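Local coordinates for protein putative xanthine dehydrogenase YAGS fad-binding subunit (Escherichia coli, PDB 5G5G) that probably forms the molybdenum subunit of a periplasmic aldehyde oxidase, binding pterin cytosine dinucleotide and a dioxothiomolybdenum ion for aldehyde oxidation, at residues Thr460-Met465 with Ala492-Asp497; Gly448-Leu453 with Ser499-Ala504; Ser209-Asp214 with Thr466-Gly471. All coordinates share one frame; numbering follows the deposited sequence.

Interactions 1 and 2 adjoin in one mixed sheet, where strands 459-462 and 447-453 are neighbours; interaction 3 continues inward from the same chain, along the loop that leaves strand 459-462. Interaction 1 is a largely buried pairing of parallel strands held by backbone hydrogen bonds, with a more exposed histidine at one side. Interaction 2 is partly buried: a loop rests against strand 447-453 through one backbone bond, a proline and an arginine. Interaction 3 is wholly buried and closest to the cofactor, with one hydroxyl bond and aliphatic contacts. The salt bridge of Glu462 with Arg450 ties interactions 1 and 2, and Ile213 of interaction 3 packs on Asp464 of interaction 1.

Interaction 1 of 3, residues Thr460-Met465 with Ala492-Asp497; sequences TVETDM and AVHLGD
The His494 ring is met at its edge, where Thr460 CG2 lies near the ring plane, 3.5 Å from CD2, and Glu462 CG adjoins the same edge. Water 1 sits in the ring plane, 3.0 Å from His494 NE2, and gives a weak bond to Thr460 OG1. In Thr460 the methyl stands anti to the backbone N (chi1 -55° to OG1), which swings CG2 to the ring while OG1, besides the weak water bond, is hydrogen-bonded to Glu454. Beneath these side chains the backbones run parallel. Val461 N donates to Ala492 O at 2.8 Å and His494 N returns a bond to Val461 O. Thr463 N reaches His494 O at 3.2 Å; all three bonds are nearly straight at the hydrogen. This is the pairing of a beta-alpha-beta unit, strand 459-462, helix 472-484 and strand 491-494, and the helix covers the face carrying Val461 and Val493, through Ala480 and Ala477. Past the strands the chains stay in touch as Met465, part of the pterin cytosine dinucleotide pocket, turns its carbonyl back to Gly496 N in a weak, bent bond (124°). Leu495 lies alongside Thr463, its CD2 branch 3.5 Å from Thr463 CG2, and its CB presses on Met465 O at 3.1 Å. Cut back to an alanine, Leu495 would probably leave a gap beside the Thr463 methyl and Met465 CB and deprive Tyr473 of helix 472-484 of a neighbour. The Asp464 carboxylate is hydrogen-bonded through OD1 to Ser503 OG, whereas its CB rests against Asp497 O.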
loop_
_atom_site.group_PDB
_atom_site.type_symbol
_atom_site.label_atom_id
_atom_site.label_comp_id
_atom_site.label_asym_id
_atom_site.label_seq_id
_atom_site.Cartn_x
_atom_site.Cartn_y
_atom_site.Cartn_z
ATOM N N THR C 460 14.666 -28.553 15.360
ATOM C CA THR C 460 15.115 -27.298 14.745
ATOM C C THR C 460 15.054 -27.424 13.217
ATOM O O THR C 460 15.629 -28.347 12.675
ATOM C CB THR C 460 16.550 -26.950 15.175
ATOM O OG1 THR C 460 16.613 -26.930 16.621
ATOM C CG2 THR C 460 16.971 -25.615 14.619
ATOM N N VAL C 461 14.366 -26.530 12.551
ATOM C CA VAL C 461 14.285 -26.511 11.096
ATOM C C VAL C 461 15.092 -25.308 10.598
ATOM O O VAL C 461 14.895 -24.221 11.107
ATOM C CB VAL C 461 12.854 -26.360 10.605
ATOM C CG1 VAL C 461 12.795 -26.175 9.099
ATOM C CG2 VAL C 461 12.015 -27.563 11.047
ATOM N N GLU C 462 16.005 -25.546 9.650
ATOM C CA GLU C 462 16.727 -24.458 8.974
ATOM C C GLU C 462 16.517 -24.554 7.469
ATOM O O GLU C 462 16.785 -25.592 6.872
ATOM C CB GLU C 462 18.211 -24.543 9.241
ATOM C CG GLU C 462 18.562 -24.404 10.734
ATOM C CD GLU C 462 19.937 -24.912 11.121
ATOM O OE1 GLU C 462 20.440 -25.899 10.527
ATOM O OE2 GLU C 462 20.483 -24.359 12.078
ATOM N N THR C 463 16.119 -23.454 6.865
ATOM C CA THR C 463 16.060 -23.356 5.405
ATOM C C THR C 463 16.118 -21.874 4.995
ATOM O O THR C 463 15.687 -21.012 5.749
ATOM C CB THR C 463 14.802 -24.074 4.876
ATOM O OG1 THR C 463 14.734 -23.947 3.456
ATOM C CG2 THR C 463 13.507 -23.530 5.548
ATOM N N ASP C 464 16.614 -21.569 3.812
ATOM C CA ASP C 464 16.673 -20.163 3.404
ATOM C C ASP C 464 15.320 -19.598 2.888
ATOM O O ASP C 464 15.231 -18.440 2.429
ATOM C CB ASP C 464 17.783 -19.925 2.374
ATOM C CG ASP C 464 17.390 -20.266 0.934
ATOM O OD1 ASP C 464 16.276 -20.829 0.688
ATOM O OD2 ASP C 464 18.222 -20.010 0.016
ATOM N N MET C 465 14.284 -20.413 2.947
ATOM C CA MET C 465 12.934 -19.921 2.663
ATOM C C MET C 465 12.589 -18.673 3.447
ATOM O O MET C 465 13.050 -18.510 4.573
ATOM C CB MET C 465 11.920 -21.016 2.985
ATOM C CG MET C 465 10.503 -20.648 2.671
ATOM S SD MET C 465 10.244 -20.281 0.916
ATOM C CE MET C 465 8.574 -19.766 1.013
ATOM N N ALA C 492 11.517 -25.214 16.471
ATOM C CA ALA C 492 12.069 -23.890 16.175
ATOM C C ALA C 492 12.313 -23.867 14.699
ATOM O O ALA C 492 12.733 -24.858 14.157
ATOM C CB ALA C 492 13.393 -23.669 16.919
ATOM N N VAL C 493 12.075 -22.737 14.059
ATOM C CA VAL C 493 12.284 -22.582 12.623
ATOM C C VAL C 493 13.097 -21.309 12.366
ATOM O O VAL C 493 12.694 -20.225 12.800
ATOM C CB VAL C 493 10.941 -22.474 11.893
ATOM C CG1 VAL C 493 11.140 -22.274 10.391
ATOM C CG2 VAL C 493 10.034 -23.665 12.190
ATOM N N HIS C 494 14.210 -21.486 11.678
ATOM C CA HIS C 494 15.128 -20.421 11.310
ATOM C C HIS C 494 15.097 -20.306 9.792
ATOM O O HIS C 494 15.354 -21.284 9.085
ATOM C CB HIS C 494 16.507 -20.751 11.815
ATOM C CG HIS C 494 16.523 -21.040 13.283
ATOM N ND1 HIS C 494 16.060 -20.137 14.218
ATOM C CD2 HIS C 494 16.893 -22.139 13.980
ATOM C CE1 HIS C 494 16.158 -20.674 15.433
ATOM N NE2 HIS C 494 16.671 -21.883 15.316
ATOM N N LEU C 495 14.804 -19.098 9.331
ATOM C CA LEU C 495 14.571 -18.790 7.912
ATOM C C LEU C 495 15.429 -17.669 7.377
ATOM O O LEU C 495 16.052 -16.911 8.133
ATOM C CB LEU C 495 13.102 -18.368 7.703
ATOM C CG LEU C 495 12.045 -19.401 7.987
ATOM C CD1 LEU C 495 10.673 -18.907 7.553
ATOM C CD2 LEU C 495 12.340 -20.685 7.285
ATOM N N GLY C 496 15.438 -17.587 6.040
ATOM C CA GLY C 496 15.899 -16.403 5.345
ATOM C C GLY C 496 17.370 -16.085 5.530
ATOM O O GLY C 496 17.718 -14.938 5.739
ATOM N N ASP C 497 18.228 -17.058 5.507
ATOM C CA ASP C 497 19.651 -16.863 5.694
ATOM C C ASP C 497 20.338 -17.809 4.715
ATOM O O ASP C 497 20.035 -19.034 4.655
ATOM C CB ASP C 497 19.992 -17.166 7.147
ATOM C CG ASP C 497 21.425 -16.772 7.543
ATOM O OD1 ASP C 497 22.406 -17.036 6.776
ATOM O OD2 ASP C 497 21.572 -16.339 8.720
HETATM O O HOH W 1 17.114 -23.714 17.595
#

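Interaction 2 of 3, residues Gly448-Leu453 with Ser499-Ala504; sequences GARVHL and SFPVSA
Residues 499-503 run at 136° to the direction of Gly448-Arg450, and Gly448 N donates to Val502 O at 2.8 Å in a bent bond (137° at the hydrogen). The strand belongs to the mixed sheet that also holds strands 459-462 and 491-494; the loop between strand 491-494 and helix 511-534 folds back over it here. Pro501 is the wedge: its CB lies on the peptide joining Gly448 and Ala449, 3.8 Å from Ala449 N, and its CG approaches Arg450 N. The proline ring and the Arg450 side chain cross at about a right angle, with Pro501 CD over one guanidinium face, 3.7 Å from NH1 and offset toward the rim. Arg450 starts out anti to the backbone N and then bends at its third torsion (chi3 48°), bringing the guanidinium back over the proline. Salt bridges from NE to Glu462 and from NH1 to Glu569 of strand 566-574 are likely to fix its rotation. The in-plane edge of the Arg450 guanidinium faces the loop: Arg450 NH2 makes a weak bond to Ser499 O at 3.5 Å, and water 2 accepts from Arg450 NH1 at 3.1 Å while donating to that same carbonyl oxygen.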
loop_
_atom_site.group_PDB
_atom_site.type_symbol
_atom_site.label_atom_id
_atom_site.label_comp_id
_atom_site.label_asym_id
_atom_site.label_seq_id
_atom_site.Cartn_x
_atom_site.Cartn_y
_atom_site.Cartn_z
ATOM N N GLY C 448 15.146 -27.399 -0.387
ATOM C CA GLY C 448 15.814 -28.169 0.656
ATOM C C GLY C 448 15.724 -27.585 2.046
ATOM O O GLY C 448 15.335 -26.434 2.227
ATOM N N ALA C 449 16.079 -28.417 3.017
ATOM C CA ALA C 449 16.003 -28.061 4.414
ATOM C C ALA C 449 16.897 -28.944 5.252
ATOM O O ALA C 449 17.260 -30.049 4.863
ATOM C CB ALA C 449 14.558 -28.161 4.904
ATOM N N ARG C 450 17.303 -28.429 6.400
ATOM C CA ARG C 450 18.038 -29.193 7.397
ATOM C C ARG C 450 17.137 -29.240 8.626
ATOM O O ARG C 450 16.569 -28.227 9.016
ATOM C CB ARG C 450 19.359 -28.471 7.695
ATOM C CG ARG C 450 20.254 -29.152 8.682
ATOM C CD ARG C 450 21.716 -28.654 8.588
ATOM N NE ARG C 450 21.845 -27.202 8.571
ATOM C CZ ARG C 450 22.403 -26.420 7.629
ATOM N NH1 ARG C 450 22.931 -26.883 6.493
ATOM N NH2 ARG C 450 22.430 -25.128 7.832
ATOM N N VAL C 451 16.927 -30.430 9.173
ATOM C CA VAL C 451 16.083 -30.615 10.366
ATOM C C VAL C 451 16.891 -31.391 11.401
ATOM O O VAL C 451 17.519 -32.398 11.080
ATOM C CB VAL C 451 14.795 -31.364 10.045
ATOM C CG1 VAL C 451 13.875 -31.442 11.281
ATOM C CG2 VAL C 451 14.064 -30.673 8.916
ATOM N N HIS C 452 16.893 -30.891 12.623
ATOM C CA HIS C 452 17.639 -31.515 13.738
ATOM C C HIS C 452 16.692 -31.961 14.836
ATOM O O HIS C 452 15.744 -31.207 15.188
ATOM C CB HIS C 452 18.549 -30.554 14.412
ATOM C CG HIS C 452 19.400 -29.746 13.498
ATOM N ND1 HIS C 452 20.698 -30.104 13.211
ATOM C CD2 HIS C 452 19.180 -28.578 12.864
ATOM C CE1 HIS C 452 21.245 -29.185 12.438
ATOM N NE2 HIS C 452 20.351 -28.242 12.224
ATOM N N LEU C 453 16.915 -33.159 15.359
ATOM C CA LEU C 453 16.277 -33.574 16.617
ATOM C C LEU C 453 17.321 -33.310 17.689
ATOM O O LEU C 453 18.397 -33.954 17.695
ATOM C CB LEU C 453 15.884 -35.051 16.613
ATOM C CG LEU C 453 15.269 -35.597 17.907
ATOM C CD1 LEU C 453 13.940 -34.896 18.204
ATOM C CD2 LEU C 453 15.047 -37.101 17.853
ATOM N N SER C 499 23.157 -19.016 4.845
ATOM C CA SER C 499 23.882 -20.103 5.489
ATOM C C SER C 499 23.023 -21.394 5.634
ATOM O O SER C 499 23.559 -22.452 5.901
ATOM C CB SER C 499 24.567 -19.640 6.778
ATOM O OG SER C 499 23.662 -19.483 7.833
ATOM N N PHE C 500 21.733 -21.331 5.319
ATOM C CA PHE C 500 20.855 -22.499 5.414
ATOM C C PHE C 500 20.643 -23.109 4.043
ATOM O O PHE C 500 20.938 -22.496 3.031
ATOM C CB PHE C 500 19.491 -22.059 5.941
ATOM C CG PHE C 500 19.515 -21.419 7.305
ATOM C CD1 PHE C 500 20.526 -21.715 8.259
ATOM C CD2 PHE C 500 18.490 -20.560 7.653
ATOM C CE1 PHE C 500 20.517 -21.125 9.506
ATOM C CE2 PHE C 500 18.495 -19.971 8.887
ATOM C CZ PHE C 500 19.488 -20.243 9.811
ATOM N N PRO C 501 20.037 -24.296 3.979
ATOM C CA PRO C 501 19.872 -24.898 2.662
ATOM C C PRO C 501 18.991 -24.127 1.715
ATOM O O PRO C 501 18.093 -23.383 2.151
ATOM C CB PRO C 501 19.218 -26.263 2.992
ATOM C CG PRO C 501 19.815 -26.618 4.301
ATOM C CD PRO C 501 19.875 -25.293 5.050
ATOM N N VAL C 502 19.257 -24.285 0.430
ATOM C CA VAL C 502 18.526 -23.565 -0.610
ATOM C C VAL C 502 17.086 -24.074 -0.792
ATOM O O VAL C 502 16.843 -25.254 -1.169
ATOM C CB VAL C 502 19.276 -23.628 -1.955
ATOM C CG1 VAL C 502 18.499 -22.921 -3.063
ATOM C CG2 VAL C 502 20.671 -22.990 -1.805
ATOM N N SER C 503 16.134 -23.202 -0.498
ATOM C CA SER C 503 14.727 -23.407 -0.852
ATOM C C SER C 503 14.368 -22.795 -2.199
ATOM O O SER C 503 15.175 -22.089 -2.810
ATOM C CB SER C 503 13.851 -22.757 0.229
ATOM O OG SER C 503 13.779 -21.368 0.030
ATOM N N ALA C 504 13.124 -22.981 -2.608
ATOM C CA ALA C 504 12.630 -22.310 -3.817
ATOM C C ALA C 504 12.264 -20.836 -3.604
ATOM O O ALA C 504 11.983 -20.146 -4.577
ATOM C CB ALA C 504 11.447 -23.042 -4.418
HETATM O O HOH W 2 23.540 -24.846 4.301
#

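Interaction 3 of 3, residues Ser209-Asp214 with Thr466-Gly471; sequences SNQMID and TDIGTG. With MCN (pterin cytosine dinucleotide), chain Y.
Thr466 places OG1 between its own backbone N and carbonyl carbon (chi1 52°), where the hydroxyl donates to Gln211 O at 2.8 Å, from above the carbonyl plane; Thr466 OG1 is also hydrogen-bonded to Ser506 OG. The Thr466 methyl CG2 then faces the 209-214 chain, 3.5 Å from Asn210 O and 3.8 Å from Ile213 CG1. Each segment carries an Asx turn. Asn210 OD1 accepts from Met212 N just before helix 213-224, and Asp467 OD1 accepts from Gly469 N at 3.0 Å and Gly471 N at 3.1 Å, shaping the loop before helix 472-484. The contact joins two regions of the molybdenum cofactor-binding fold that are far apart in sequence. Gln211 runs extended beyond CG and crosses Ile468 obliquely, CG against CG2. Both ends of its amide are held, OE1 by the backbone N atoms of Gly243 and Lys245, NE2 by Ser506 O, and NE2 also bonds to an oxygen of the dioxothiomolybdenum ion. The other branch of Ile468 turns to the pterin of pterin cytosine dinucleotide, CD1 lying 3.3 Å from O4'. Gly469 and Gly471 bring the backbone so near the cofactor that a CB on either would clash with it, at N2' and O2' respectively. At the ribose, Thr470 O accepts from the dinucleotide's O2' hydroxyl at 2.7 Å and weakly from its O3' at 3.1 Å.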
loop_
_atom_site.group_PDB
_atom_site.type_symbol
_atom_site.label_atom_id
_atom_site.label_comp_id
_atom_site.label_asym_id
_atom_site.label_seq_id
_atom_site.Cartn_x
_atom_site.Cartn_y
_atom_site.Cartn_z
ATOM N N SER C 209 15.846 -6.974 2.607
ATOM C CA SER C 209 14.424 -7.260 2.518
ATOM C C SER C 209 14.224 -7.885 1.123
ATOM O O SER C 209 14.271 -7.184 0.125
ATOM C CB SER C 209 13.600 -5.965 2.701
ATOM O OG SER C 209 12.213 -6.259 2.796
ATOM N N ASN C 210 14.176 -9.226 1.069
ATOM C CA ASN C 210 14.224 -9.920 -0.201
ATOM C C ASN C 210 13.451 -11.238 -0.077
ATOM O O ASN C 210 13.634 -11.950 0.893
ATOM C CB ASN C 210 15.675 -10.133 -0.636
ATOM C CG ASN C 210 15.794 -10.525 -2.098
ATOM O OD1 ASN C 210 15.321 -11.577 -2.494
ATOM N ND2 ASN C 210 16.368 -9.656 -2.922
ATOM N N GLN C 211 12.654 -11.560 -1.097
ATOM C CA GLN C 211 11.821 -12.751 -1.132
ATOM C C GLN C 211 12.625 -14.023 -1.496
ATOM O O GLN C 211 12.133 -15.146 -1.245
ATOM C CB GLN C 211 10.717 -12.578 -2.183
ATOM C CG GLN C 211 9.734 -11.432 -1.919
ATOM C CD GLN C 211 8.715 -11.162 -3.004
ATOM O OE1 GLN C 211 8.424 -10.016 -3.360
ATOM N NE2 GLN C 211 8.167 -12.244 -3.560
ATOM N N MET C 212 13.779 -13.855 -2.132
ATOM C CA MET C 212 14.505 -14.952 -2.817
ATOM C C MET C 212 15.970 -14.906 -2.448
ATOM O O MET C 212 16.748 -14.197 -3.075
ATOM C CB MET C 212 14.347 -14.809 -4.327
ATOM C CG MET C 212 12.933 -14.934 -4.859
ATOM S SD MET C 212 12.509 -16.698 -4.822
ATOM C CE MET C 212 10.937 -16.763 -5.571
ATOM N N ILE C 213 16.328 -15.593 -1.367
ATOM C CA ILE C 213 17.622 -15.431 -0.698
ATOM C C ILE C 213 18.706 -15.883 -1.647
ATOM O O ILE C 213 19.724 -15.194 -1.807
ATOM C CB ILE C 213 17.713 -16.244 0.610
ATOM C CG1 ILE C 213 16.747 -15.700 1.689
ATOM C CG2 ILE C 213 19.145 -16.311 1.171
ATOM C CD1 ILE C 213 17.152 -14.317 2.231
ATOM N N ASP C 214 18.495 -17.040 -2.283
ATOM C CA ASP C 214 19.591 -17.570 -3.129
ATOM C C ASP C 214 19.798 -16.714 -4.386
ATOM O O ASP C 214 20.943 -16.482 -4.785
ATOM C CB ASP C 214 19.355 -19.029 -3.502
ATOM C CG ASP C 214 20.577 -19.662 -4.134
ATOM O OD1 ASP C 214 21.661 -19.719 -3.518
ATOM O OD2 ASP C 214 20.399 -20.177 -5.247
ATOM N N THR C 466 11.823 -17.792 2.833
ATOM C CA THR C 466 11.375 -16.542 3.470
ATOM C C THR C 466 9.924 -16.601 3.912
ATOM O O THR C 466 9.078 -17.402 3.374
ATOM C CB THR C 466 11.582 -15.353 2.504
ATOM O OG1 THR C 466 10.961 -15.664 1.232
ATOM C CG2 THR C 466 13.033 -15.096 2.325
ATOM N N ASP C 467 9.639 -15.742 4.882
ATOM C CA ASP C 467 8.281 -15.481 5.359
ATOM C C ASP C 467 8.065 -14.033 5.151
ATOM O O ASP C 467 8.609 -13.201 5.884
ATOM C CB ASP C 467 8.065 -15.895 6.837
ATOM C CG ASP C 467 6.585 -15.907 7.228
ATOM O OD1 ASP C 467 5.822 -15.082 6.627
ATOM O OD2 ASP C 467 6.221 -16.754 8.085
ATOM N N ILE C 468 7.280 -13.690 4.116
ATOM C CA ILE C 468 7.081 -12.268 3.709
ATOM C C ILE C 468 5.743 -11.769 4.249
ATOM O O ILE C 468 5.211 -10.767 3.774
ATOM C CB ILE C 468 7.220 -12.115 2.198
ATOM C CG1 ILE C 468 6.128 -12.949 1.445
ATOM C CG2 ILE C 468 8.602 -12.568 1.733
ATOM C CD1 ILE C 468 6.184 -12.873 -0.047
ATOM N N GLY C 469 5.221 -12.473 5.262
ATOM C CA GLY C 469 3.867 -12.306 5.798
ATOM C C GLY C 469 2.942 -13.446 5.347
ATOM O O GLY C 469 1.758 -13.503 5.745
ATOM N N THR C 470 3.498 -14.368 4.565
ATOM C CA THR C 470 2.728 -15.514 4.077
ATOM C C THR C 470 2.354 -16.515 5.178
ATOM O O THR C 470 1.249 -17.056 5.180
ATOM C CB THR C 470 3.527 -16.170 2.956
ATOM O OG1 THR C 470 4.901 -16.126 3.391
ATOM C CG2 THR C 470 3.372 -15.431 1.636
ATOM N N GLY C 471 3.254 -16.730 6.136
ATOM C CA GLY C 471 3.124 -17.808 7.151
ATOM C C GLY C 471 4.100 -18.954 7.091
ATOM O O GLY C 471 3.964 -19.908 7.833
HETATM N N1 MCN Y . -0.934 -21.734 2.383
HETATM C C2 MCN Y . -1.552 -22.766 3.223
HETATM N N3 MCN Y . -1.781 -23.925 2.255
HETATM C C4 MCN Y . -1.644 -24.055 0.946
HETATM C C5 MCN Y . -0.883 -22.908 0.340
HETATM C C6 MCN Y . -0.649 -21.838 1.041
HETATM O O2 MCN Y . -1.785 -22.768 4.316
HETATM N N4 MCN Y . -1.979 -25.038 0.189
HETATM C "C1'" MCN Y . -0.821 -20.472 3.096
HETATM C C2D MCN Y . 0.380 -20.483 4.114
HETATM O "O2'" MCN Y . 0.122 -19.561 5.171
HETATM C "C3'" MCN Y . 1.416 -20.013 3.225
HETATM C C4D MCN Y . 0.875 -18.864 2.260
HETATM O O4D MCN Y . -0.526 -19.418 2.171
HETATM O "O3'" MCN Y . 2.648 -19.460 3.813
HETATM C "C5'" MCN Y . 1.316 -18.649 0.934
HETATM O "O5'" MCN Y . 1.838 -19.802 0.316
HETATM P PA MCN Y . 1.982 -19.811 -1.227
HETATM O O1A MCN Y . 2.862 -21.010 -1.577
HETATM O O2A MCN Y . 0.654 -19.618 -1.872
HETATM O O3A MCN Y . 2.867 -18.415 -1.555
HETATM P PB MCN Y . 4.442 -18.330 -1.450
HETATM O O1B MCN Y . 5.059 -18.727 -2.722
HETATM O O2B MCN Y . 4.896 -18.973 -0.181
HETATM O O3B MCN Y . 4.555 -16.785 -1.183
HETATM C C10 MCN Y . 4.568 -15.845 -2.340
HETATM C "C9'" MCN Y . 3.267 -15.163 -2.575
HETATM C "C8'" MCN Y . 3.434 -14.308 -3.947
HETATM S "S8'" MCN Y . 4.179 -14.979 -5.289
HETATM C "C7'" MCN Y . 3.152 -13.103 -3.854
HETATM S "S7'" MCN Y . 3.459 -11.958 -5.193
HETATM C "C6'" MCN Y . 2.289 -12.512 -2.697
HETATM C C7 MCN Y . 1.788 -13.780 -1.855
HETATM O "O9'" MCN Y . 2.821 -14.587 -1.459
HETATM N "N5'" MCN Y . 3.343 -11.763 -1.833
HETATM C C4A MCN Y . 2.973 -11.388 -0.430
HETATM N "N8'" MCN Y . 1.187 -13.253 -0.611
HETATM C C4B MCN Y . 1.834 -12.317 0.115
HETATM N "N1'" MCN Y . 1.313 -11.967 1.361
HETATM C "C2'" MCN Y . 2.027 -11.196 2.285
HETATM N "N2'" MCN Y . 1.564 -10.865 3.393
HETATM N "N3'" MCN Y . 3.004 -10.414 1.732
HETATM C "C4'" MCN Y . 3.685 -10.534 0.532
HETATM O "O4'" MCN Y . 4.624 -9.920 -0.011
#